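Local coordinates for protein rhizavidin (Rhizobium etli, PDB 3EW1) that binds biotin with high affinity as a dimer of the avidin family, at residues M27-Y41 / P54-F68. Sequence-based numbering, arbitrary orientation. Where two conformers were deposited one is given.
Sequences MIIQVDSFGNVSGQY and PYPLTGRVNGTFIAF
Tyr41 and Tyr55 bond backbone to backbone in both directions, as do Val37 and Gly59, lacing strands 36-41 and 54-62 antiparallel, while Leu57 N reaches Gly39 O at 2.9 Å and Val61 N closes the far end on Gly35 O. Beside that end, the Arg60 side chain curls against the Asp32 to Gly35 turn. Bends at chi2 and chi3 (-76° and -53°) carry its guanidinium alongside Asn36. In the modelled conformer of Asn36, one of two, NH1 of Arg60 donates to Asn36 OD1 at 2.6 Å, approaching from above the amide plane, and Asn36 ND2 turns to the syn lone pair of Asp32 OD2, which probably helps to set the amide for Arg60. The same NH1 also donates to Phe34 O at 3.1 Å, and NH2 adds a weak bond to that carbonyl, while Gly35 O sits above one guanidinium face, offset toward its rim. With an alanine here, Asn36 OD1 and the Phe34 carbonyl would probably lose the donor they share, and the turn would be tied less firmly to the neighbouring strand.

These are consecutive strands of the eight-stranded antiparallel avidin barrel, and the face bearing Val37, Leu57 and Tyr41 looks into it. There Leu57 sends its two methyls separate ways: CD1 meets Val37 CG1 at 3.9 Å, and CD2 meets Met27 SD at 3.7 Å and the edge of the Tyr41 ring. With its chain extended beyond CG (chi2 180°), Met27 reaches Phe68, its sulfur lying oblique to that ring, 4.2 Å from the centroid, in a Met-aromatic contact. Tyr41, a biotin-binding residue, stands beside Asn21 and Asp119 of the same site.

On the face of Ser38 and Thr58, one water joins the backbone Val37 O, Ser38 OG (one of two conformers) and Thr58 OG1, and Thr58 OG1 also hydrogen-bonds to Thr58 OG1 of the second subunit. Another water bridges Gln40 OE1 and Pro54 O.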
ATOM      1  N   MET B  27      -3.587  10.164 -10.188  1.00 19.66           N
ATOM      2  CA  MET B  27      -4.354   9.416  -9.240  1.00 20.03           C
ATOM      3  C   MET B  27      -5.371  10.303  -8.564  1.00 19.47           C
ATOM      4  O   MET B  27      -5.149  11.517  -8.416  1.00 18.30           O
ATOM      5  CB  MET B  27      -3.464   8.694  -8.238  1.00 20.67           C
ATOM      6  CG  MET B  27      -2.721   9.606  -7.292  1.00 20.01           C
ATOM      7  SD  MET B  27      -1.703   8.620  -6.145  1.00 21.91           S
ATOM      8  CE  MET B  27      -0.924   9.918  -5.192  1.00 19.60           C
ATOM      9  N   ILE B  28      -6.493   9.719  -8.201  1.00 19.44           N
ATOM     10  CA  ILE B  28      -7.527  10.398  -7.509  1.00 20.14           C
ATOM     11  C   ILE B  28      -7.660   9.681  -6.212  1.00 21.33           C
ATOM     12  O   ILE B  28      -7.943   8.485  -6.236  1.00 21.15           O
ATOM     13  CB  ILE B  28      -8.860  10.342  -8.281  1.00 19.23           C
ATOM     14  CG1 ILE B  28      -8.678  11.103  -9.596  1.00 22.00           C
ATOM     15  CG2 ILE B  28      -9.979  10.940  -7.398  1.00 19.40           C
ATOM     16  CD1 ILE B  28      -9.877  11.145 -10.581  1.00 21.66           C
ATOM     17  N   ILE B  29      -7.485  10.369  -5.091  1.00 19.67           N
ATOM     18  CA  ILE B  29      -7.493   9.683  -3.786  1.00 21.15           C
ATOM     19  C   ILE B  29      -8.513  10.253  -2.817  1.00 20.38           C
ATOM     20  O   ILE B  29      -8.961  11.391  -2.946  1.00 22.27           O
ATOM     21  CB  ILE B  29      -6.091   9.595  -3.095  1.00 21.30           C
ATOM     22  CG1 ILE B  29      -5.592  10.971  -2.622  1.00 21.78           C
ATOM     23  CG2 ILE B  29      -5.098   8.865  -4.003  1.00 21.38           C
ATOM     24  CD1 ILE B  29      -4.216  10.910  -1.966  1.00 22.51           C
ATOM     25  N   GLN B  30      -8.910   9.406  -1.877  1.00 20.08           N
ATOM     26  CA  GLN B  30      -9.770   9.780  -0.784  1.00 19.56           C
ATOM     27  C   GLN B  30      -9.056   9.318   0.447  1.00 18.03           C
ATOM     28  O   GLN B  30      -8.686   8.146   0.564  1.00 18.88           O
ATOM     29  CB  GLN B  30     -11.146   9.089  -0.843  1.00 19.55           C
ATOM     30  CG  GLN B  30     -11.948   9.463  -2.067  1.00 21.72           C
ATOM     31  CD  GLN B  30     -11.612   8.576  -3.267  1.00 27.13           C
ATOM     32  OE1 GLN B  30     -11.378   7.370  -3.115  1.00 31.93           O
ATOM     33  NE2 GLN B  30     -11.630   9.149  -4.458  1.00 29.59           N
ATOM     34  N   VAL B  31      -8.852  10.210   1.385  1.00 16.66           N
ATOM     35  CA  VAL B  31      -8.222   9.897   2.650  1.00 17.37           C
ATOM     36  C   VAL B  31      -9.263  10.112   3.736  1.00 17.29           C
ATOM     37  O   VAL B  31      -9.811  11.207   3.846  1.00 18.92           O
ATOM     38  CB  VAL B  31      -7.005  10.828   2.918  1.00 16.77           C
ATOM     39  CG1 VAL B  31      -6.350  10.453   4.240  1.00 18.71           C
ATOM     40  CG2 VAL B  31      -6.011  10.789   1.759  1.00 19.11           C
ATOM     41  N   ASP B  32      -9.620   9.057   4.475  1.00 17.56           N
ATOM     42  CA  ASP B  32     -10.618   9.220   5.505  1.00 18.26           C
ATOM     43  C   ASP B  32     -10.027   9.610   6.867  1.00 18.60           C
ATOM     44  O   ASP B  32      -8.816   9.673   7.029  1.00 19.13           O
ATOM     45  CB  ASP B  32     -11.585   8.016   5.574  1.00 19.74           C
ATOM     46  CG  ASP B  32     -10.990   6.781   6.237  1.00 21.34           C
ATOM     47  OD1 ASP B  32      -9.920   6.849   6.890  1.00 22.70           O
ATOM     48  OD2 ASP B  32     -11.648   5.696   6.114  1.00 24.29           O
ATOM     49  N   SER B  33     -10.904   9.874   7.824  1.00 18.35           N
ATOM     50  CA  SER B  33     -10.472  10.354   9.139  1.00 20.18           C
ATOM     51  C   SER B  33      -9.718   9.304   9.984  1.00 20.20           C
ATOM     52  O   SER B  33      -9.105   9.666  11.004  1.00 21.12           O
ATOM     53  CB  SER B  33     -11.674  10.899   9.904  1.00 20.39           C
ATOM     54  OG  SER B  33     -12.575   9.834  10.162  1.00 24.46           O
ATOM     55  N   PHE B  34      -9.747   8.031   9.543  1.00 19.79           N
ATOM     56  CA  PHE B  34      -9.108   6.913  10.217  1.00 20.07           C
ATOM     57  C   PHE B  34      -7.774   6.547   9.588  1.00 20.22           C
ATOM     58  O   PHE B  34      -7.119   5.594  10.008  1.00 22.12           O
ATOM     59  CB  PHE B  34     -10.062   5.690  10.175  1.00 19.97           C
ATOM     60  CG  PHE B  34     -11.343   5.921  10.900  1.00 20.57           C
ATOM     61  CD1 PHE B  34     -12.526   6.122  10.204  1.00 21.09           C
ATOM     62  CD2 PHE B  34     -11.354   6.009  12.287  1.00 20.41           C
ATOM     63  CE1 PHE B  34     -13.736   6.390  10.885  1.00 23.25           C
ATOM     64  CE2 PHE B  34     -12.555   6.269  12.974  1.00 20.68           C
ATOM     65  CZ  PHE B  34     -13.733   6.456  12.262  1.00 21.61           C
ATOM     66  N   GLY B  35      -7.378   7.267   8.541  1.00 20.00           N
ATOM     67  CA  GLY B  35      -6.087   7.010   7.941  1.00 19.19           C
ATOM     68  C   GLY B  35      -6.128   6.154   6.689  1.00 17.88           C
ATOM     69  O   GLY B  35      -5.088   5.870   6.120  1.00 19.51           O
ATOM     70  N   ASN B  36      -7.320   5.726   6.275  0.50 17.89           N
ATOM     71  CA  ASN B  36      -7.440   4.844   5.110  0.50 17.18           C
ATOM     72  C   ASN B  36      -7.452   5.608   3.797  0.50 17.26           C
ATOM     73  O   ASN B  36      -8.214   6.585   3.660  0.50 16.90           O
ATOM     74  CB  ASN B  36      -8.737   4.055   5.183  0.50 17.42           C
ATOM     75  CG  ASN B  36      -8.790   3.118   6.356  0.50 17.97           C
ATOM     76  OD1 ASN B  36      -7.896   2.303   6.555  0.50 19.83           O
ATOM     77  ND2 ASN B  36      -9.871   3.204   7.120  0.50 18.92           N
ATOM     78  N   VAL B  37      -6.651   5.151   2.825  1.00 17.16           N
ATOM     79  CA  VAL B  37      -6.599   5.794   1.505  1.00 16.44           C
ATOM     80  C   VAL B  37      -7.241   4.853   0.483  1.00 17.38           C
ATOM     81  O   VAL B  37      -6.946   3.637   0.468  1.00 16.67           O
ATOM     82  CB  VAL B  37      -5.163   6.012   1.046  1.00 16.12           C
ATOM     83  CG1 VAL B  37      -5.129   6.823  -0.264  1.00 17.41           C
ATOM     84  CG2 VAL B  37      -4.360   6.740   2.138  1.00 14.95           C
ATOM     85  N   SER B  38      -8.126   5.405  -0.333  0.50 17.60           N
ATOM     86  CA  SER B  38      -8.694   4.691  -1.467  0.50 18.47           C
ATOM     87  C   SER B  38      -8.389   5.546  -2.681  0.50 18.22           C
ATOM     88  O   SER B  38      -7.941   6.701  -2.554  0.50 18.75           O
ATOM     89  CB  SER B  38     -10.206   4.495  -1.301  0.50 18.76           C
ATOM     90  OG  SER B  38     -10.509   3.556  -0.262  0.50 21.04           O
ATOM     91  N   GLY B  39      -8.628   4.997  -3.862  1.00 17.93           N
ATOM     92  CA  GLY B  39      -8.604   5.819  -5.041  1.00 17.99           C
ATOM     93  C   GLY B  39      -8.430   5.043  -6.294  1.00 17.97           C
ATOM     94  O   GLY B  39      -8.623   3.835  -6.299  1.00 17.64           O
ATOM     95  N   GLN B  40      -8.025   5.727  -7.344  1.00 17.33           N
ATOM     96  CA  GLN B  40      -7.916   5.160  -8.675  1.00 18.21           C
ATOM     97  C   GLN B  40      -6.699   5.736  -9.322  1.00 18.68           C
ATOM     98  O   GLN B  40      -6.455   6.924  -9.196  1.00 18.45           O
ATOM     99  CB  GLN B  40      -9.165   5.454  -9.522  1.00 19.27           C
ATOM    100  CG  GLN B  40     -10.440   4.800  -9.011  1.00 18.36           C
ATOM    101  CD  GLN B  40     -10.461   3.293  -9.199  1.00 21.04           C
ATOM    102  OE1 GLN B  40     -10.026   2.799 -10.220  1.00 22.46           O
ATOM    103  NE2 GLN B  40     -11.054   2.573  -8.238  1.00 22.71           N
ATOM    104  N   TYR B  41      -5.913   4.916  -9.979  1.00 18.11           N
ATOM    105  CA  TYR B  41      -4.689   5.370 -10.590  1.00 18.84           C
ATOM    106  C   TYR B  41      -4.779   5.147 -12.103  1.00 18.86           C
ATOM    107  O   TYR B  41      -5.254   4.089 -12.574  1.00 18.52           O
ATOM    108  CB  TYR B  41      -3.529   4.569  -9.987  1.00 19.04           C
ATOM    109  CG  TYR B  41      -2.145   5.049 -10.360  1.00 17.85           C
ATOM    110  CD1 TYR B  41      -1.579   4.744 -11.595  1.00 15.64           C
ATOM    111  CD2 TYR B  41      -1.381   5.791  -9.443  1.00 19.35           C
ATOM    112  CE1 TYR B  41      -0.269   5.210 -11.922  1.00 18.90           C
ATOM    113  CE2 TYR B  41      -0.106   6.209  -9.741  1.00 19.83           C
ATOM    114  CZ  TYR B  41       0.439   5.922 -10.977  1.00 20.48           C
ATOM    115  OH  TYR B  41       1.708   6.366 -11.256  1.00 21.61           O
ATOM    116  N   PRO B  54      -8.536   3.106 -15.386  1.00 21.53           N
ATOM    117  CA  PRO B  54      -8.283   3.299 -13.944  1.00 20.38           C
ATOM    118  C   PRO B  54      -8.073   1.990 -13.237  1.00 20.55           C
ATOM    119  O   PRO B  54      -8.826   1.032 -13.502  1.00 20.77           O
ATOM    120  CB  PRO B  54      -9.576   3.977 -13.429  1.00 21.57           C
ATOM    121  CG  PRO B  54     -10.672   3.504 -14.429  1.00 23.10           C
ATOM    122  CD  PRO B  54      -9.978   3.145 -15.721  1.00 21.30           C
ATOM    123  N   TYR B  55      -7.085   1.987 -12.344  1.00 18.91           N
ATOM    124  CA  TYR B  55      -6.740   0.834 -11.497  1.00 17.45           C
ATOM    125  C   TYR B  55      -6.966   1.203 -10.037  1.00 17.82           C
ATOM    126  O   TYR B  55      -6.563   2.275  -9.607  1.00 17.90           O
ATOM    127  CB  TYR B  55      -5.288   0.468 -11.717  1.00 17.83           C
ATOM    128  CG  TYR B  55      -5.125  -0.232 -13.027  1.00 16.94           C
ATOM    129  CD1 TYR B  55      -4.912   0.497 -14.192  1.00 18.73           C
ATOM    130  CD2 TYR B  55      -5.233  -1.638 -13.130  1.00 18.50           C
ATOM    131  CE1 TYR B  55      -4.799  -0.127 -15.443  1.00 17.12           C
ATOM    132  CE2 TYR B  55      -5.069  -2.258 -14.373  1.00 20.27           C
ATOM    133  CZ  TYR B  55      -4.871  -1.490 -15.527  1.00 19.21           C
ATOM    134  OH  TYR B  55      -4.742  -2.006 -16.794  1.00 20.91           O
ATOM    135  N   PRO B  56      -7.599   0.317  -9.259  1.00 17.77           N
ATOM    136  CA  PRO B  56      -7.826   0.611  -7.836  1.00 16.62           C
ATOM    137  C   PRO B  56      -6.514   0.831  -7.103  1.00 16.89           C
ATOM    138  O   PRO B  56      -5.485   0.190  -7.364  1.00 16.79           O
ATOM    139  CB  PRO B  56      -8.505  -0.684  -7.321  1.00 16.25           C
ATOM    140  CG  PRO B  56      -9.208  -1.233  -8.572  1.00 20.01           C
ATOM    141  CD  PRO B  56      -8.177  -0.987  -9.657  1.00 19.00           C
ATOM    142  N   LEU B  57      -6.558   1.775  -6.176  1.00 16.76           N
ATOM    143  CA  LEU B  57      -5.450   2.014  -5.292  1.00 18.39           C
ATOM    144  C   LEU B  57      -5.933   2.034  -3.872  1.00 17.74           C
ATOM    145  O   LEU B  57      -7.062   2.432  -3.576  1.00 17.67           O
ATOM    146  CB  LEU B  57      -4.801   3.333  -5.708  1.00 20.26           C
ATOM    147  CG  LEU B  57      -4.461   4.675  -5.103  1.00 23.28           C
ATOM    148  CD1 LEU B  57      -4.450   4.949  -3.583  1.00 18.93           C
ATOM    149  CD2 LEU B  57      -3.227   5.229  -5.821  1.00 22.08           C
ATOM    150  N   THR B  58      -5.075   1.572  -2.983  1.00 17.60           N
ATOM    151  CA  THR B  58      -5.405   1.565  -1.558  1.00 19.14           C
ATOM    152  C   THR B  58      -4.145   1.895  -0.777  1.00 18.39           C
ATOM    153  O   THR B  58      -3.056   1.645  -1.238  1.00 19.89           O
ATOM    154  CB  THR B  58      -5.977   0.205  -1.174  1.00 20.22           C
ATOM    155  OG1 THR B  58      -6.504   0.253   0.152  1.00 26.87           O
ATOM    156  CG2 THR B  58      -4.918  -0.812  -1.323  1.00 20.08           C
ATOM    157  N   GLY B  59      -4.270   2.442   0.419  1.00 16.69           N
ATOM    158  CA  GLY B  59      -3.086   2.954   1.116  1.00 16.25           C
ATOM    159  C   GLY B  59      -3.407   3.343   2.550  1.00 15.25           C
ATOM    160  O   GLY B  59      -4.572   3.200   3.006  1.00 14.58           O
ATOM    161  N   ARG B  60      -2.399   3.891   3.243  1.00 16.19           N
ATOM    162  CA  ARG B  60      -2.541   4.359   4.625  1.00 16.15           C
ATOM    163  C   ARG B  60      -1.749   5.631   4.785  1.00 17.01           C
ATOM    164  O   ARG B  60      -0.735   5.795   4.135  1.00 18.45           O
ATOM    165  CB  ARG B  60      -2.007   3.335   5.641  1.00 14.35           C
ATOM    166  CG  ARG B  60      -2.823   1.985   5.726  1.00 15.38           C
ATOM    167  CD  ARG B  60      -4.159   2.103   6.493  1.00 18.16           C
ATOM    168  NE  ARG B  60      -3.960   2.687   7.827  1.00 17.51           N
ATOM    169  CZ  ARG B  60      -4.888   3.229   8.622  1.00 19.64           C
ATOM    170  NH1 ARG B  60      -6.175   3.255   8.280  1.00 19.64           N
ATOM    171  NH2 ARG B  60      -4.499   3.778   9.780  1.00 21.41           N
ATOM    172  N   VAL B  61      -2.219   6.503   5.668  1.00 17.99           N
ATOM    173  CA  VAL B  61      -1.502   7.743   5.984  1.00 19.16           C
ATOM    174  C   VAL B  61      -1.191   7.763   7.469  1.00 19.75           C
ATOM    175  O   VAL B  61      -1.953   7.215   8.282  1.00 20.33           O
ATOM    176  CB  VAL B  61      -2.346   8.955   5.615  1.00 20.13           C
ATOM    177  CG1 VAL B  61      -1.879  10.192   6.361  1.00 25.64           C
ATOM    178  CG2 VAL B  61      -2.304   9.161   4.100  1.00 19.03           C
ATOM    179  N   ASN B  62      -0.052   8.338   7.809  1.00 19.35           N
ATOM    180  CA  ASN B  62       0.279   8.641   9.198  1.00 19.04           C
ATOM    181  C   ASN B  62       0.953   9.993   9.172  1.00 19.09           C
ATOM    182  O   ASN B  62       2.078  10.090   8.730  1.00 20.25           O
ATOM    183  CB  ASN B  62       1.214   7.576   9.783  1.00 20.06           C
ATOM    184  CG  ASN B  62       1.649   7.876  11.234  1.00 19.78           C
ATOM    185  OD1 ASN B  62       1.115   8.767  11.903  1.00 21.48           O
ATOM    186  ND2 ASN B  62       2.577   7.124  11.721  1.00 15.56           N
ATOM    187  N   GLY B  63       0.246  11.005   9.629  1.00 19.61           N
ATOM    188  CA  GLY B  63       0.852  12.360   9.618  1.00 19.51           C
ATOM    189  C   GLY B  63       1.006  12.833   8.177  1.00 20.22           C
ATOM    190  O   GLY B  63       0.047  12.789   7.418  1.00 22.38           O
ATOM    191  N   THR B  64       2.217  13.231   7.780  1.00 19.37           N
ATOM    192  CA  THR B  64       2.464  13.588   6.388  1.00 21.21           C
ATOM    193  C   THR B  64       2.935  12.412   5.552  1.00 20.61           C
ATOM    194  O   THR B  64       3.209  12.557   4.362  1.00 22.28           O
ATOM    195  CB  THR B  64       3.546  14.684   6.260  1.00 21.70           C
ATOM    196  OG1 THR B  64       4.754  14.249   6.895  1.00 24.33           O
ATOM    197  CG2 THR B  64       3.086  15.971   6.914  1.00 23.76           C
ATOM    198  N   PHE B  65       3.089  11.255   6.191  1.00 19.45           N
ATOM    199  CA  PHE B  65       3.602  10.055   5.520  1.00 18.58           C
ATOM    200  C   PHE B  65       2.513   9.193   4.933  1.00 18.55           C
ATOM    201  O   PHE B  65       1.407   9.129   5.459  1.00 18.39           O
ATOM    202  CB  PHE B  65       4.485   9.305   6.479  1.00 18.51           C
ATOM    203  CG  PHE B  65       5.695  10.126   6.898  1.00 19.68           C
ATOM    204  CD1 PHE B  65       5.714  10.796   8.114  1.00 22.73           C
ATOM    205  CD2 PHE B  65       6.788  10.253   6.055  1.00 19.95           C
ATOM    206  CE1 PHE B  65       6.798  11.576   8.473  1.00 23.89           C
ATOM    207  CE2 PHE B  65       7.897  11.014   6.412  1.00 23.26           C
ATOM    208  CZ  PHE B  65       7.904  11.688   7.629  1.00 20.91           C
ATOM    209  N   ILE B  66       2.827   8.578   3.795  1.00 17.02           N
ATOM    210  CA  ILE B  66       1.807   7.839   3.075  1.00 17.96           C
ATOM    211  C   ILE B  66       2.440   6.672   2.381  1.00 16.86           C
ATOM    212  O   ILE B  66       3.565   6.719   1.884  1.00 16.49           O
ATOM    213  CB  ILE B  66       1.059   8.748   2.027  1.00 18.50           C
ATOM    214  CG1 ILE B  66      -0.100   7.978   1.366  1.00 18.92           C
ATOM    215  CG2 ILE B  66       2.029   9.343   0.997  1.00 18.89           C
ATOM    216  CD1 ILE B  66      -1.012   8.843   0.463  1.00 20.71           C
ATOM    217  N   ALA B  67       1.680   5.589   2.341  1.00 17.36           N
ATOM    218  CA  ALA B  67       2.072   4.416   1.529  1.00 17.06           C
ATOM    219  C   ALA B  67       0.833   3.956   0.786  1.00 17.02           C
ATOM    220  O   ALA B  67      -0.257   3.865   1.371  1.00 16.51           O
ATOM    221  CB  ALA B  67       2.675   3.311   2.401  1.00 19.08           C
ATOM    222  N   PHE B  68       0.975   3.632  -0.503  1.00 15.88           N
ATOM    223  CA  PHE B  68      -0.182   3.189  -1.255  1.00 16.84           C
ATOM    224  C   PHE B  68       0.230   2.152  -2.289  1.00 15.26           C
ATOM    225  O   PHE B  68       1.415   2.009  -2.634  1.00 16.87           O
ATOM    226  CB  PHE B  68      -0.977   4.368  -1.851  1.00 17.69           C
ATOM    227  CG  PHE B  68      -0.194   5.268  -2.769  1.00 17.17           C
ATOM    228  CD1 PHE B  68       0.540   6.345  -2.256  1.00 21.27           C
ATOM    229  CD2 PHE B  68      -0.203   5.063  -4.137  1.00 17.48           C
ATOM    230  CE1 PHE B  68       1.240   7.202  -3.106  1.00 22.09           C
ATOM    231  CE2 PHE B  68       0.486   5.935  -5.010  1.00 18.79           C
ATOM    232  CZ  PHE B  68       1.217   6.981  -4.478  1.00 21.33           C
TER
HETATM  233  O   HOH W   1      -8.815   1.640   0.970  1.00 43.72           O
HETATM  234  O   HOH W   2     -10.974   0.510 -11.618  1.00 27.78           O